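Local coordinates for protein predicted ATPase involved in replication control, Cdc46/Mcm family (Methanopyrus kandleri AV19, PDB 3F8T) that belongs to the MCM family of replicative helicases, whose members bind ATP and single-stranded DNA, and may do the same, at residues 269-274 against 307-312; 315-320 against 362-367. The protein carries 2 engineered substitutions. One frame throughout, in Å; residues are numbered along the deposited sequence.

How the contacts relate
Both contacts lie in the P-loop ATPase domain, and each is partly buried. Contact 1 starts in the parallel sheet, where strand 266-270 pairs with strand 303-307, and runs out into the loops beyond, so backbone bonds at its start give way to a more exposed cluster of charged and flat side chains. Contact 2 joins the following helix, 314-326, to the short helix 365-368; it is made mainly by side chains, an aromatic ring and an ion pair, with the ring of Phe367 also against the carbonyl oxygen of Arg317. The two share a boundary: Ala312 O probably accepts from Arg317 NH1, His316 NE2 probably donates to Thr274 O, and Leu309 packs on Leu363.

Contact 1: 269-274 against 307-312; sequences VDLRRT and DHLEGA
Asp270 and Asp307 form a parallel beta bridge where strands 266-270 and 303-307 of the AAA+ ATPase sheet end side by side. Two backbone bonds tie the ends: Asp307 N donates to Val269 O, and Leu271 N to Asp307 O. Asp307, at the end of its strand in a run reading VDHLE, probably occupies the Walker B aspartate position of MCM relatives; its OD2 is held by Ser252 and Tyr268.

Charge and stacking dominate beyond the bridge. Arg272 grips Asp270 side-on, NE to OD1 (3.0 Å) and NH2 to OD2 (2.9 Å); the second bond lies in the guanidinium plane, the first is tilted from it. An arginine suits this place because its flat group can take a carboxylate at its edge while offering a face to a ring. That face lies on the imidazole of His308, centres 3.7 Å apart and planes 17° apart, with NH2 over the middle of the ring; Asp307 OD1 lies over the opposite face. The bend at chi3 (-47°) places NE beside His308 CB. The Asp270 carboxylate also meets the ring, CG to His308 CD2 (3.4 Å), the planes 41° apart. An alanine in place of Asp270 would probably leave Arg272 without its carboxylate mate and free to turn off the histidine, whose CD2 would lose its neighbour.

The apolar part of the contact is made by Leu271, whose CD2 branch meets Ala312 CB (3.6 Å) and Leu309 CD1. Leu309 to Ala312 forms a type II turn, with Gly311 supplying the positive phi of its third position.

Glu310, partly exposed, gives OE1 to Asn347 N. Its OE2 stays 4.1 Å from Arg272 NH1, well out of the guanidinium plane, and no N-H points at it. One water spans the gap, accepting from Arg272 NH1 (2.9 Å) and donating to Glu310 OE2 (2.6 Å).

Contact 2: 315-320 against 362-367; sequences PHRWAL and DLDQDF
Arg317 and Phe367 supply most of the buried surface between helix 314-326 and the start of helix 365-368. The arginine lays its aliphatic stem over the aromatic ring: CG sits 4.2 Å from the ring centroid of Phe367 and only 3° off its normal, a CH-pi contact, while CB and CD lie over the rim of the same face. A long side chain with an apolar stem and a charged end suits this place, since the stem can cover a phenylalanine while the end reaches polar partners. At the rim of the ring, Leu320 CB approaches Phe367 CE1 (4.0 Å), near the ring plane.

Asp364 meets the charged end. The bend at chi3 (-44°) sets Arg317 NE beside Asp364 OD2, 3.0 Å away; the oxygen lies over one face of the guanidinium, an ion pair in which no N-H points at it. Arg317 NH1 instead bonds to Ala312 O, which holds the far end of the group. Asp364 is also the N-cap of helix 365-368: OD1 accepts from Phe367 N (3.1 Å), met from above the carboxylate plane. One carboxylate thus serves both the helix start and the arginine, and the two would probably stabilise its negative charge.

Beyond the contact, Leu320 packs on Leu304 and Val306 of strand 303-307, Phe367 touches Leu309 and also Met321 of helix 314-326, and Pro315 and Ala319 rest that helix against helix 276-279.

Contact 1: 269-274 against 307-312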
ATOM      1  N   VAL A 269      -7.498  -0.357  13.048  1.00 18.07           N
ATOM      2  CA  VAL A 269      -8.357  -1.262  13.800  1.00 18.30           C
ATOM      3  C   VAL A 269      -8.201  -1.070  15.309  1.00 18.30           C
ATOM      4  O   VAL A 269      -7.105  -0.797  15.826  1.00 18.10           O
ATOM      5  CB  VAL A 269      -8.138  -2.774  13.461  1.00 17.95           C
ATOM      6  CG1 VAL A 269      -8.511  -3.075  11.998  1.00 17.98           C
ATOM      7  CG2 VAL A 269      -6.699  -3.249  13.777  1.00 18.05           C
ATOM      8  N   ASP A 270      -9.318  -1.229  16.001  1.00 18.30           N
ATOM      9  CA  ASP A 270      -9.297  -1.444  17.443  1.00 19.43           C
ATOM     10  C   ASP A 270      -9.238  -2.959  17.567  1.00 18.75           C
ATOM     11  O   ASP A 270     -10.208  -3.632  17.222  1.00 18.91           O
ATOM     12  CB  ASP A 270     -10.588  -0.884  18.049  1.00 18.71           C
ATOM     13  CG  ASP A 270     -10.707  -1.127  19.545  1.00 21.06           C
ATOM     14  OD1 ASP A 270     -10.040  -2.013  20.109  1.00 19.24           O
ATOM     15  OD2 ASP A 270     -11.497  -0.401  20.164  1.00 24.09           O
ATOM     16  N   LEU A 271      -8.113  -3.500  18.038  1.00 18.92           N
ATOM     17  CA  LEU A 271      -7.941  -4.960  18.095  1.00 19.84           C
ATOM     18  C   LEU A 271      -9.062  -5.665  18.876  1.00 20.66           C
ATOM     19  O   LEU A 271      -9.464  -6.796  18.542  1.00 20.58           O
ATOM     20  CB  LEU A 271      -6.555  -5.358  18.634  1.00 19.99           C
ATOM     21  CG  LEU A 271      -6.154  -6.818  18.342  1.00 21.00           C
ATOM     22  CD1 LEU A 271      -5.976  -7.076  16.823  1.00 21.42           C
ATOM     23  CD2 LEU A 271      -4.884  -7.181  19.070  1.00 20.53           C
ATOM     24  N   ARG A 272      -9.586  -4.988  19.895  1.00 20.76           N
ATOM     25  CA  ARG A 272     -10.689  -5.534  20.684  1.00 22.15           C
ATOM     26  C   ARG A 272     -11.966  -5.761  19.858  1.00 22.09           C
ATOM     27  O   ARG A 272     -12.769  -6.625  20.209  1.00 23.74           O
ATOM     28  CB  ARG A 272     -10.995  -4.619  21.872  1.00 21.92           C
ATOM     29  CG  ARG A 272      -9.794  -4.412  22.796  1.00 22.28           C
ATOM     30  CD  ARG A 272     -10.001  -3.248  23.756  1.00 20.73           C
ATOM     31  NE  ARG A 272     -10.516  -2.053  23.085  1.00 20.57           N
ATOM     32  CZ  ARG A 272     -10.831  -0.921  23.719  1.00 21.64           C
ATOM     33  NH1 ARG A 272     -10.672  -0.835  25.039  1.00 21.95           N
ATOM     34  NH2 ARG A 272     -11.326   0.114  23.044  1.00 20.49           N
ATOM     35  N   ARG A 273     -12.144  -4.994  18.779  1.00 22.27           N
ATOM     36  CA  ARG A 273     -13.323  -5.109  17.915  1.00 22.19           C
ATOM     37  C   ARG A 273     -13.034  -5.887  16.622  1.00 21.91           C
ATOM     38  O   ARG A 273     -13.851  -5.895  15.701  1.00 21.86           O
ATOM     39  CB  ARG A 273     -13.847  -3.726  17.547  1.00 22.67           C
ATOM     40  CG  ARG A 273     -14.230  -2.843  18.733  1.00 24.44           C
ATOM     41  CD  ARG A 273     -14.597  -1.460  18.230  1.00 25.27           C
ATOM     42  NE  ARG A 273     -15.088  -0.563  19.282  1.00 28.22           N
ATOM     43  CZ  ARG A 273     -16.356  -0.506  19.703  1.00 29.32           C
ATOM     44  NH1 ARG A 273     -17.284  -1.315  19.199  1.00 30.59           N
ATOM     45  NH2 ARG A 273     -16.696   0.367  20.642  1.00 29.52           N
ATOM     46  N   THR A 274     -11.888  -6.555  16.569  1.00 21.97           N
ATOM     47  CA  THR A 274     -11.433  -7.189  15.340  1.00 22.85           C
ATOM     48  C   THR A 274     -11.328  -8.690  15.525  1.00 23.07           C
ATOM     49  O   THR A 274     -10.509  -9.173  16.317  1.00 23.28           O
ATOM     50  CB  THR A 274     -10.076  -6.593  14.895  1.00 22.70           C
ATOM     51  OG1 THR A 274     -10.190  -5.166  14.854  1.00 23.31           O
ATOM     52  CG2 THR A 274      -9.667  -7.091  13.508  1.00 23.21           C
ATOM     53  N   ASP A 307      -4.858  -0.480  17.400  1.00 17.47           N
ATOM     54  CA  ASP A 307      -5.133   0.227  18.661  1.00 18.47           C
ATOM     55  C   ASP A 307      -5.596  -0.781  19.713  1.00 19.43           C
ATOM     56  O   ASP A 307      -6.173  -1.823  19.379  1.00 19.86           O
ATOM     57  CB  ASP A 307      -6.208   1.295  18.446  1.00 17.70           C
ATOM     58  CG  ASP A 307      -6.123   2.461  19.458  1.00 17.58           C
ATOM     59  OD1 ASP A 307      -5.280   2.451  20.373  1.00 18.26           O
ATOM     60  OD2 ASP A 307      -6.913   3.410  19.291  1.00 19.40           O
ATOM     61  N   HIS A 308      -5.339  -0.461  20.978  1.00 19.55           N
ATOM     62  CA  HIS A 308      -5.749  -1.295  22.115  1.00 20.56           C
ATOM     63  C   HIS A 308      -5.216  -2.726  22.055  1.00 20.92           C
ATOM     64  O   HIS A 308      -5.989  -3.696  22.090  1.00 21.64           O
ATOM     65  CB  HIS A 308      -7.275  -1.267  22.268  1.00 20.25           C
ATOM     66  CG  HIS A 308      -7.835   0.121  22.234  1.00 21.03           C
ATOM     67  ND1 HIS A 308      -7.640   1.021  23.256  1.00 24.77           N
ATOM     68  CD2 HIS A 308      -8.535   0.779  21.282  1.00 22.39           C
ATOM     69  CE1 HIS A 308      -8.225   2.167  22.948  1.00 23.31           C
ATOM     70  NE2 HIS A 308      -8.764   2.049  21.749  1.00 23.82           N
ATOM     71  N   LEU A 309      -3.897  -2.846  21.977  1.00 20.35           N
ATOM     72  CA  LEU A 309      -3.222  -4.139  21.915  1.00 21.74           C
ATOM     73  C   LEU A 309      -3.272  -4.934  23.235  1.00 22.58           C
ATOM     74  O   LEU A 309      -3.013  -6.141  23.242  1.00 22.59           O
ATOM     75  CB  LEU A 309      -1.760  -3.938  21.459  1.00 21.12           C
ATOM     76  CG  LEU A 309      -0.868  -5.124  21.058  1.00 22.62           C
ATOM     77  CD1 LEU A 309      -1.432  -5.867  19.842  1.00 22.62           C
ATOM     78  CD2 LEU A 309       0.513  -4.600  20.729  1.00 22.04           C
ATOM     79  N   GLU A 310      -3.591  -4.271  24.353  1.00 23.28           N
ATOM     80  CA  GLU A 310      -3.595  -4.952  25.657  1.00 25.12           C
ATOM     81  C   GLU A 310      -4.415  -6.229  25.613  1.00 25.96           C
ATOM     82  O   GLU A 310      -5.537  -6.227  25.100  1.00 26.71           O
ATOM     83  CB  GLU A 310      -4.099  -4.030  26.783  1.00 25.10           C
ATOM     84  CG  GLU A 310      -5.525  -3.503  26.601  1.00 25.72           C
ATOM     85  CD  GLU A 310      -5.597  -2.146  25.911  1.00 26.60           C
ATOM     86  OE1 GLU A 310      -4.583  -1.667  25.355  1.00 23.59           O
ATOM     87  OE2 GLU A 310      -6.690  -1.537  25.941  1.00 28.03           O
ATOM     88  N   GLY A 311      -3.829  -7.313  26.122  1.00 26.75           N
ATOM     89  CA  GLY A 311      -4.494  -8.622  26.191  1.00 26.71           C
ATOM     90  C   GLY A 311      -4.787  -9.224  24.826  1.00 26.55           C
ATOM     91  O   GLY A 311      -5.717 -10.026  24.678  1.00 27.05           O
ATOM     92  N   ALA A 312      -4.010  -8.825  23.819  1.00 25.77           N
ATOM     93  CA  ALA A 312      -4.162  -9.356  22.467  1.00 25.66           C
ATOM     94  C   ALA A 312      -4.193 -10.890  22.507  1.00 25.20           C
ATOM     95  O   ALA A 312      -3.232 -11.500  22.983  1.00 25.88           O
ATOM     96  CB  ALA A 312      -3.007  -8.884  21.597  1.00 24.82           C
TER
HETATM   97  O   HOH W   1      -9.004  -2.369  26.860  1.00 28.72           O

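Contact 2: 315-320 against 362-367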
ATOM      1  N   PRO A 315      -4.016 -16.050  18.865  1.00 24.05           N
ATOM      2  CA  PRO A 315      -4.161 -16.121  17.405  1.00 22.91           C
ATOM      3  C   PRO A 315      -3.909 -14.785  16.694  1.00 22.43           C
ATOM      4  O   PRO A 315      -3.273 -14.770  15.637  1.00 21.45           O
ATOM      5  CB  PRO A 315      -5.614 -16.575  17.229  1.00 23.86           C
ATOM      6  CG  PRO A 315      -5.860 -17.416  18.483  1.00 24.40           C
ATOM      7  CD  PRO A 315      -5.231 -16.562  19.541  1.00 24.27           C
ATOM      8  N   HIS A 316      -4.406 -13.691  17.277  1.00 21.48           N
ATOM      9  CA  HIS A 316      -4.116 -12.324  16.814  1.00 21.09           C
ATOM     10  C   HIS A 316      -2.624 -11.978  16.867  1.00 21.31           C
ATOM     11  O   HIS A 316      -2.100 -11.387  15.929  1.00 20.88           O
ATOM     12  CB  HIS A 316      -4.900 -11.303  17.625  1.00 21.22           C
ATOM     13  CG  HIS A 316      -6.384 -11.390  17.431  1.00 21.47           C
ATOM     14  ND1 HIS A 316      -7.124 -12.475  17.845  1.00 23.00           N
ATOM     15  CD2 HIS A 316      -7.263 -10.531  16.863  1.00 23.25           C
ATOM     16  CE1 HIS A 316      -8.399 -12.275  17.555  1.00 23.47           C
ATOM     17  NE2 HIS A 316      -8.510 -11.102  16.957  1.00 23.04           N
ATOM     18  N   ARG A 317      -1.947 -12.336  17.956  1.00 21.12           N
ATOM     19  CA  ARG A 317      -0.496 -12.135  18.051  1.00 21.73           C
ATOM     20  C   ARG A 317       0.291 -12.902  16.989  1.00 22.32           C
ATOM     21  O   ARG A 317       1.214 -12.346  16.367  1.00 22.17           O
ATOM     22  CB  ARG A 317       0.018 -12.436  19.464  1.00 22.22           C
ATOM     23  CG  ARG A 317      -0.688 -11.598  20.496  1.00 22.96           C
ATOM     24  CD  ARG A 317      -0.022 -11.678  21.871  1.00 29.03           C
ATOM     25  NE  ARG A 317       0.368 -13.027  22.262  1.00 31.35           N
ATOM     26  CZ  ARG A 317      -0.280 -13.772  23.153  1.00 33.51           C
ATOM     27  NH1 ARG A 317      -1.387 -13.325  23.738  1.00 34.60           N
ATOM     28  NH2 ARG A 317       0.184 -14.973  23.459  1.00 34.25           N
ATOM     29  N   TRP A 318      -0.050 -14.171  16.785  1.00 22.48           N
ATOM     30  CA  TRP A 318       0.559 -14.952  15.703  1.00 23.30           C
ATOM     31  C   TRP A 318       0.388 -14.295  14.330  1.00 22.27           C
ATOM     32  O   TRP A 318       1.334 -14.229  13.559  1.00 21.17           O
ATOM     33  CB  TRP A 318      -0.016 -16.362  15.641  1.00 25.11           C
ATOM     34  CG  TRP A 318       0.275 -17.198  16.840  1.00 28.51           C
ATOM     35  CD1 TRP A 318       1.296 -17.042  17.735  1.00 31.00           C
ATOM     36  CD2 TRP A 318      -0.456 -18.359  17.256  1.00 30.49           C
ATOM     37  NE1 TRP A 318       1.238 -18.034  18.693  1.00 32.91           N
ATOM     38  CE2 TRP A 318       0.171 -18.852  18.422  1.00 32.93           C
ATOM     39  CE3 TRP A 318      -1.583 -19.025  16.753  1.00 31.67           C
ATOM     40  CZ2 TRP A 318      -0.291 -19.992  19.096  1.00 31.89           C
ATOM     41  CZ3 TRP A 318      -2.049 -20.143  17.420  1.00 31.10           C
ATOM     42  CH2 TRP A 318      -1.402 -20.619  18.584  1.00 30.74           C
ATOM     43  N   ALA A 319      -0.821 -13.818  14.039  1.00 21.98           N
ATOM     44  CA  ALA A 319      -1.095 -13.145  12.765  1.00 22.02           C
ATOM     45  C   ALA A 319      -0.229 -11.914  12.640  1.00 21.94           C
ATOM     46  O   ALA A 319       0.411 -11.691  11.592  1.00 22.27           O
ATOM     47  CB  ALA A 319      -2.586 -12.763  12.651  1.00 21.74           C
ATOM     48  N   LEU A 320      -0.206 -11.101  13.705  1.00 20.96           N
ATOM     49  CA  LEU A 320       0.585  -9.878  13.690  1.00 20.91           C
ATOM     50  C   LEU A 320       2.052 -10.197  13.509  1.00 21.12           C
ATOM     51  O   LEU A 320       2.741  -9.523  12.754  1.00 20.43           O
ATOM     52  CB  LEU A 320       0.330  -9.015  14.935  1.00 20.52           C
ATOM     53  CG  LEU A 320      -1.078  -8.373  14.999  1.00 20.05           C
ATOM     54  CD1 LEU A 320      -1.420  -7.840  16.393  1.00 22.90           C
ATOM     55  CD2 LEU A 320      -1.264  -7.286  13.947  1.00 20.94           C
ATOM     56  N   ASP A 362       1.614  -5.555  29.702  1.00 44.15           N
ATOM     57  CA  ASP A 362       1.158  -6.950  29.731  1.00 44.85           C
ATOM     58  C   ASP A 362       1.031  -7.530  28.309  1.00 44.40           C
ATOM     59  O   ASP A 362      -0.018  -7.463  27.666  1.00 44.80           O
ATOM     60  CB  ASP A 362      -0.095  -7.154  30.615  1.00 45.29           C
ATOM     61  CG  ASP A 362      -1.405  -6.857  29.889  1.00 46.95           C
ATOM     62  OD1 ASP A 362      -1.582  -5.722  29.396  1.00 49.55           O
ATOM     63  OD2 ASP A 362      -2.266  -7.765  29.824  1.00 48.05           O
ATOM     64  N   LEU A 363       2.159  -8.042  27.830  1.00 44.00           N
ATOM     65  CA  LEU A 363       2.284  -8.735  26.557  1.00 43.74           C
ATOM     66  C   LEU A 363       3.474  -9.638  26.737  1.00 43.83           C
ATOM     67  O   LEU A 363       4.432  -9.263  27.422  1.00 44.11           O
ATOM     68  CB  LEU A 363       2.603  -7.763  25.424  1.00 43.33           C
ATOM     69  CG  LEU A 363       1.542  -6.993  24.646  1.00 43.34           C
ATOM     70  CD1 LEU A 363       2.250  -6.109  23.621  1.00 42.87           C
ATOM     71  CD2 LEU A 363       0.538  -7.911  23.954  1.00 42.10           C
ATOM     72  N   ASP A 364       3.448 -10.814  26.116  1.00 43.95           N
ATOM     73  CA  ASP A 364       4.550 -11.748  26.296  1.00 43.88           C
ATOM     74  C   ASP A 364       5.842 -11.227  25.677  1.00 43.92           C
ATOM     75  O   ASP A 364       5.817 -10.455  24.709  1.00 44.10           O
ATOM     76  CB  ASP A 364       4.196 -13.151  25.778  1.00 44.38           C
ATOM     77  CG  ASP A 364       3.891 -13.162  24.313  1.00 43.73           C
ATOM     78  OD1 ASP A 364       4.758 -13.615  23.541  1.00 43.99           O
ATOM     79  OD2 ASP A 364       2.800 -12.687  23.940  1.00 45.88           O
ATOM     80  N   GLN A 365       6.963 -11.653  26.252  1.00 43.63           N
ATOM     81  CA  GLN A 365       8.293 -11.207  25.843  1.00 43.48           C
ATOM     82  C   GLN A 365       8.600 -11.448  24.365  1.00 41.90           C
ATOM     83  O   GLN A 365       9.170 -10.574  23.711  1.00 42.07           O
ATOM     84  CB  GLN A 365       9.369 -11.840  26.737  1.00 43.68           C
ATOM     85  CG  GLN A 365       9.183 -11.519  28.220  1.00 45.16           C
ATOM     86  CD  GLN A 365      10.087 -12.330  29.152  1.00 45.22           C
ATOM     87  OE1 GLN A 365      11.236 -12.649  28.822  1.00 48.01           O
ATOM     88  NE2 GLN A 365       9.568 -12.647  30.335  1.00 47.16           N
ATOM     89  N   ASP A 366       8.220 -12.622  23.851  1.00 40.30           N
ATOM     90  CA  ASP A 366       8.472 -12.998  22.456  1.00 38.45           C
ATOM     91  C   ASP A 366       7.765 -12.051  21.482  1.00 36.22           C
ATOM     92  O   ASP A 366       8.394 -11.536  20.553  1.00 35.55           O
ATOM     93  CB  ASP A 366       8.081 -14.468  22.196  1.00 39.44           C
ATOM     94  CG  ASP A 366       8.049 -14.840  20.695  1.00 42.02           C
ATOM     95  OD1 ASP A 366       8.992 -14.501  19.935  1.00 43.88           O
ATOM     96  OD2 ASP A 366       7.073 -15.508  20.277  1.00 45.73           O
ATOM     97  N   PHE A 367       6.472 -11.817  21.708  1.00 33.59           N
ATOM     98  CA  PHE A 367       5.695 -10.901  20.859  1.00 31.11           C
ATOM     99  C   PHE A 367       6.265  -9.485  20.925  1.00 30.11           C
ATOM    100  O   PHE A 367       6.450  -8.821  19.898  1.00 28.72           O
ATOM    101  CB  PHE A 367       4.215 -10.895  21.260  1.00 30.66           C
ATOM    102  CG  PHE A 367       3.367  -9.974  20.426  1.00 29.71           C
ATOM    103  CD1 PHE A 367       3.246 -10.171  19.054  1.00 29.46           C
ATOM    104  CD2 PHE A 367       2.682  -8.915  21.007  1.00 29.52           C
ATOM    105  CE1 PHE A 367       2.467  -9.325  18.274  1.00 28.83           C
ATOM    106  CE2 PHE A 367       1.890  -8.081  20.237  1.00 29.36           C
ATOM    107  CZ  PHE A 367       1.791  -8.283  18.865  1.00 29.34           C
TER